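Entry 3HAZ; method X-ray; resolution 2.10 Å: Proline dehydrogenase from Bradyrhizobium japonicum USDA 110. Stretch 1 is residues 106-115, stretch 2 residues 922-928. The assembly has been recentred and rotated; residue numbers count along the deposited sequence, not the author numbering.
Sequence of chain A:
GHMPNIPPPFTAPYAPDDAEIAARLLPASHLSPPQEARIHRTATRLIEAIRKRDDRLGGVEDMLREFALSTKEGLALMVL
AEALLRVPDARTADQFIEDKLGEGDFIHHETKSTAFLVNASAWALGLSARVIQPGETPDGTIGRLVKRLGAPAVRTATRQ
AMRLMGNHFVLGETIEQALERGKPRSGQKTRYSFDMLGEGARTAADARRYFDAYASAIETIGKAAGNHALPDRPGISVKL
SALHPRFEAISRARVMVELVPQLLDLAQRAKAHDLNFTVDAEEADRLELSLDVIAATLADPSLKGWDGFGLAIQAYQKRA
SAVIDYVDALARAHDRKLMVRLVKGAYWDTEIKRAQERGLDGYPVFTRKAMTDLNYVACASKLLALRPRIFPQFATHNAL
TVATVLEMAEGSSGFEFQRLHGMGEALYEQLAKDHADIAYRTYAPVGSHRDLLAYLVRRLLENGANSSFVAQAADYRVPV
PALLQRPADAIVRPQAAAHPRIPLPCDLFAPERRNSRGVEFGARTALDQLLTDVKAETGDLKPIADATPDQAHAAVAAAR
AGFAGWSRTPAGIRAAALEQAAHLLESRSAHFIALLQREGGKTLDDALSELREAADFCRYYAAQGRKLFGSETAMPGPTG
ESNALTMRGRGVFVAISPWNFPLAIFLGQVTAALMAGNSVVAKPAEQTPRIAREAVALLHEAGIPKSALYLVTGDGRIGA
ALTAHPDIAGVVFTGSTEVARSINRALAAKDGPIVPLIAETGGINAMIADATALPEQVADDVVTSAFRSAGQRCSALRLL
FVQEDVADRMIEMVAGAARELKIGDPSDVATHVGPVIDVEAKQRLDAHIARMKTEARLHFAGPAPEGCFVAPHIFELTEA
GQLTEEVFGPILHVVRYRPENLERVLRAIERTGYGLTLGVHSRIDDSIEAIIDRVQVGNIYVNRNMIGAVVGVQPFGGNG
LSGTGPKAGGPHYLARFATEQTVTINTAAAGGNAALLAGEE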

# COMPACT_ATOMS: atom_id res chain seq x y z
N PHE A 106 4.25 2.02 -49.84
CA PHE A 106 5.09 1.78 -48.68
C PHE A 106 5.52 0.32 -48.54
O PHE A 106 6.72 0.03 -48.39
CB PHE A 106 4.37 2.23 -47.40
CG PHE A 106 3.88 3.65 -47.44
CD1 PHE A 106 4.77 4.70 -47.45
CD2 PHE A 106 2.52 3.93 -47.46
CE1 PHE A 106 4.32 6.02 -47.48
CE2 PHE A 106 2.07 5.23 -47.50
CZ PHE A 106 2.97 6.28 -47.51
N ILE A 107 4.55 -0.59 -48.58
CA ILE A 107 4.82 -2.01 -48.40
C ILE A 107 5.56 -2.56 -49.63
O ILE A 107 6.49 -3.35 -49.50
CB ILE A 107 3.51 -2.80 -48.08
CG1 ILE A 107 3.04 -2.46 -46.66
CG2 ILE A 107 3.70 -4.32 -48.21
CD1 ILE A 107 1.68 -3.07 -46.27
N HIS A 108 5.16 -2.08 -50.81
CA HIS A 108 5.83 -2.42 -52.06
C HIS A 108 7.32 -2.09 -52.02
O HIS A 108 8.16 -2.91 -52.40
CB HIS A 108 5.15 -1.70 -53.23
CG HIS A 108 5.67 -2.10 -54.58
ND1 HIS A 108 5.34 -3.29 -55.18
CD2 HIS A 108 6.48 -1.45 -55.45
CE1 HIS A 108 5.93 -3.36 -56.36
NE2 HIS A 108 6.63 -2.26 -56.55
N HIS A 109 7.66 -0.89 -51.55
CA HIS A 109 9.06 -0.51 -51.46
C HIS A 109 9.83 -1.38 -50.48
O HIS A 109 10.96 -1.80 -50.77
CB HIS A 109 9.23 0.98 -51.09
CG HIS A 109 8.67 1.92 -52.11
ND1 HIS A 109 8.29 3.21 -51.81
CD2 HIS A 109 8.41 1.75 -53.43
CE1 HIS A 109 7.83 3.80 -52.90
NE2 HIS A 109 7.89 2.94 -53.90
N GLU A 110 9.24 -1.64 -49.32
CA GLU A 110 9.87 -2.50 -48.32
C GLU A 110 10.04 -3.92 -48.86
O GLU A 110 11.08 -4.55 -48.67
CB GLU A 110 9.05 -2.53 -47.02
CG GLU A 110 9.71 -3.34 -45.92
CD GLU A 110 9.00 -3.23 -44.57
OE1 GLU A 110 7.87 -2.70 -44.51
OE2 GLU A 110 9.58 -3.69 -43.56
N THR A 111 9.01 -4.43 -49.52
CA THR A 111 9.05 -5.79 -50.07
C THR A 111 10.07 -5.92 -51.20
O THR A 111 10.90 -6.84 -51.19
CB THR A 111 7.65 -6.23 -50.55
OG1 THR A 111 6.74 -6.18 -49.43
CG2 THR A 111 7.68 -7.66 -51.08
N LYS A 112 10.01 -5.01 -52.16
CA LYS A 112 10.94 -5.04 -53.29
C LYS A 112 12.40 -4.89 -52.87
O LYS A 112 13.26 -5.65 -53.32
CB LYS A 112 10.58 -3.98 -54.35
CG LYS A 112 9.36 -4.34 -55.20
CD LYS A 112 9.57 -5.64 -55.96
CE LYS A 112 8.39 -5.95 -56.87
NZ LYS A 112 8.68 -7.08 -57.80
N SER A 113 12.68 -3.91 -52.01
CA SER A 113 14.06 -3.68 -51.59
C SER A 113 14.64 -4.88 -50.85
O SER A 113 15.82 -5.18 -50.98
CB SER A 113 14.17 -2.42 -50.72
OG SER A 113 13.34 -2.52 -49.57
N THR A 114 13.80 -5.57 -50.08
CA THR A 114 14.26 -6.76 -49.36
C THR A 114 14.45 -7.96 -50.30
O THR A 114 15.44 -8.69 -50.19
CB THR A 114 13.33 -7.14 -48.17
OG1 THR A 114 13.01 -5.97 -47.40
CG2 THR A 114 14.01 -8.16 -47.28
N ALA A 115 13.51 -8.15 -51.22
CA ALA A 115 13.62 -9.21 -52.25
C ALA A 115 14.88 -9.02 -53.09
O ALA A 115 15.50 -9.99 -53.53
CB ALA A 115 12.39 -9.22 -53.16
N SER A 922 7.30 -12.59 -41.73
CA SER A 922 7.25 -11.25 -42.30
C SER A 922 7.83 -10.24 -41.35
O SER A 922 7.72 -10.38 -40.13
CB SER A 922 5.80 -10.86 -42.61
OG SER A 922 5.74 -9.52 -43.07
N ARG A 923 8.45 -9.21 -41.92
CA ARG A 923 8.96 -8.08 -41.16
C ARG A 923 7.81 -7.10 -40.91
O ARG A 923 7.87 -6.29 -39.98
CB ARG A 923 10.08 -7.39 -41.96
CG ARG A 923 11.01 -6.49 -41.15
CD ARG A 923 12.29 -6.20 -41.94
NE ARG A 923 12.07 -5.22 -42.99
CZ ARG A 923 12.76 -5.15 -44.12
NH1 ARG A 923 12.48 -4.22 -45.01
NH2 ARG A 923 13.73 -6.03 -44.37
N ILE A 924 6.76 -7.21 -41.71
CA ILE A 924 5.72 -6.18 -41.78
C ILE A 924 4.58 -6.36 -40.77
O ILE A 924 3.65 -7.15 -40.99
CB ILE A 924 5.15 -6.09 -43.21
CG1 ILE A 924 6.29 -6.02 -44.23
CG2 ILE A 924 4.22 -4.89 -43.34
CD1 ILE A 924 5.84 -5.92 -45.68
N ASP A 925 4.64 -5.61 -39.68
CA ASP A 925 3.62 -5.69 -38.64
C ASP A 925 2.19 -5.57 -39.17
O ASP A 925 1.32 -6.31 -38.75
CB ASP A 925 3.87 -4.64 -37.55
CG ASP A 925 5.05 -4.99 -36.66
OD1 ASP A 925 5.43 -6.17 -36.61
OD2 ASP A 925 5.60 -4.08 -36.01
N ASP A 926 1.96 -4.65 -40.11
CA ASP A 926 0.60 -4.48 -40.65
C ASP A 926 0.13 -5.73 -41.42
O ASP A 926 -1.06 -6.05 -41.40
CB ASP A 926 0.50 -3.23 -41.53
CG ASP A 926 0.63 -1.94 -40.72
OD1 ASP A 926 -0.14 -1.77 -39.75
OD2 ASP A 926 1.50 -1.10 -41.04
N SER A 927 1.05 -6.40 -42.09
CA SER A 927 0.71 -7.63 -42.82
C SER A 927 0.39 -8.76 -41.84
O SER A 927 -0.62 -9.44 -41.97
CB SER A 927 1.85 -8.05 -43.75
OG SER A 927 2.05 -7.11 -44.78
N ILE A 928 1.28 -8.94 -40.87
CA ILE A 928 1.08 -9.93 -39.82
C ILE A 928 -0.26 -9.72 -39.13
O ILE A 928 -1.03 -10.66 -38.90
CB ILE A 928 2.20 -9.84 -38.77
CG1 ILE A 928 3.54 -10.25 -39.39
CG2 ILE A 928 1.87 -10.69 -37.53
CD1 ILE A 928 4.75 -9.69 -38.65
O HOH W 1 13.13 -2.51 -46.72

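This is a small, mixed contact in which one side of a helix receives the turn leading into another helix, with a buried arginine–glutamate salt bridge at one end and an isoleucine pair packed toward the other. The two stretches lie more than 800 residues apart in the same chain and bury 333 Å² between them, counting both sides.

Stretch 1 is helical throughout, and its Ile107, Glu110 and Thr114 all direct their CA-to-CB bonds toward stretch 2. The spacing of three and then four residues is the usual helical rule for keeping side chains on one side. Stretch 2 answers with Arg923 and Ile924, just before the helix that starts at Asp925; Ile924 occupies the N-cap position. The backbones stay well apart, the nearest CA atoms being those of Ile107 and Ile924 at 7.9 Å, so side chains make the contact.

The polar end is organised around Arg923. Arg923 NE donates to Glu110 OE2 at 3.0 Å within a salt bridge, and Arg923 NH1 adds a weak hydrogen bond to the same OE2 at 3.3 Å. The carboxylate oxygen thus sits at the guanidinium edge, near its plane, where N-H groups point outward. An extended Glu110, t at both chi1 and chi2, carries the charge out to the arginine, whose own chain is t, t and then p.

One helical turn on, Thr114 OG1 accepts a weak hydrogen bond from Arg923 NH1 at 3.0 Å. That hydroxyl is also tied to its own helix, donating to Glu110 O at 2.7 Å, so its proton is spent on the backbone while the oxygen remains available to the arginine. Water 1 extends the network: it donates to Ser113 OG at 2.9 Å and accepts a weak hydrogen bond from Arg923 NH1 at 2.5 Å. Ser113 therefore takes part through water, without a direct contact.

The apolar end is simpler. Ile107 CG2 meets Ile924 CD1 at 3.7 Å, and Thr111 OG1 lies 3.9 Å from that same CD1 while donating to Ile107 O at 2.8 Å. Ile924, m then t, also packs its CG1 3.7 Å from Glu110 OE1, bringing aliphatic surface up to the carboxylate. Its backbone is also tied within the turn, since Ile924 N donates to Ser922 OG at 2.9 Å. The design lesson is adjacency: consecutive residues of a turn supply charge and grease, and the helix meets them with matching groups three or four residues apart.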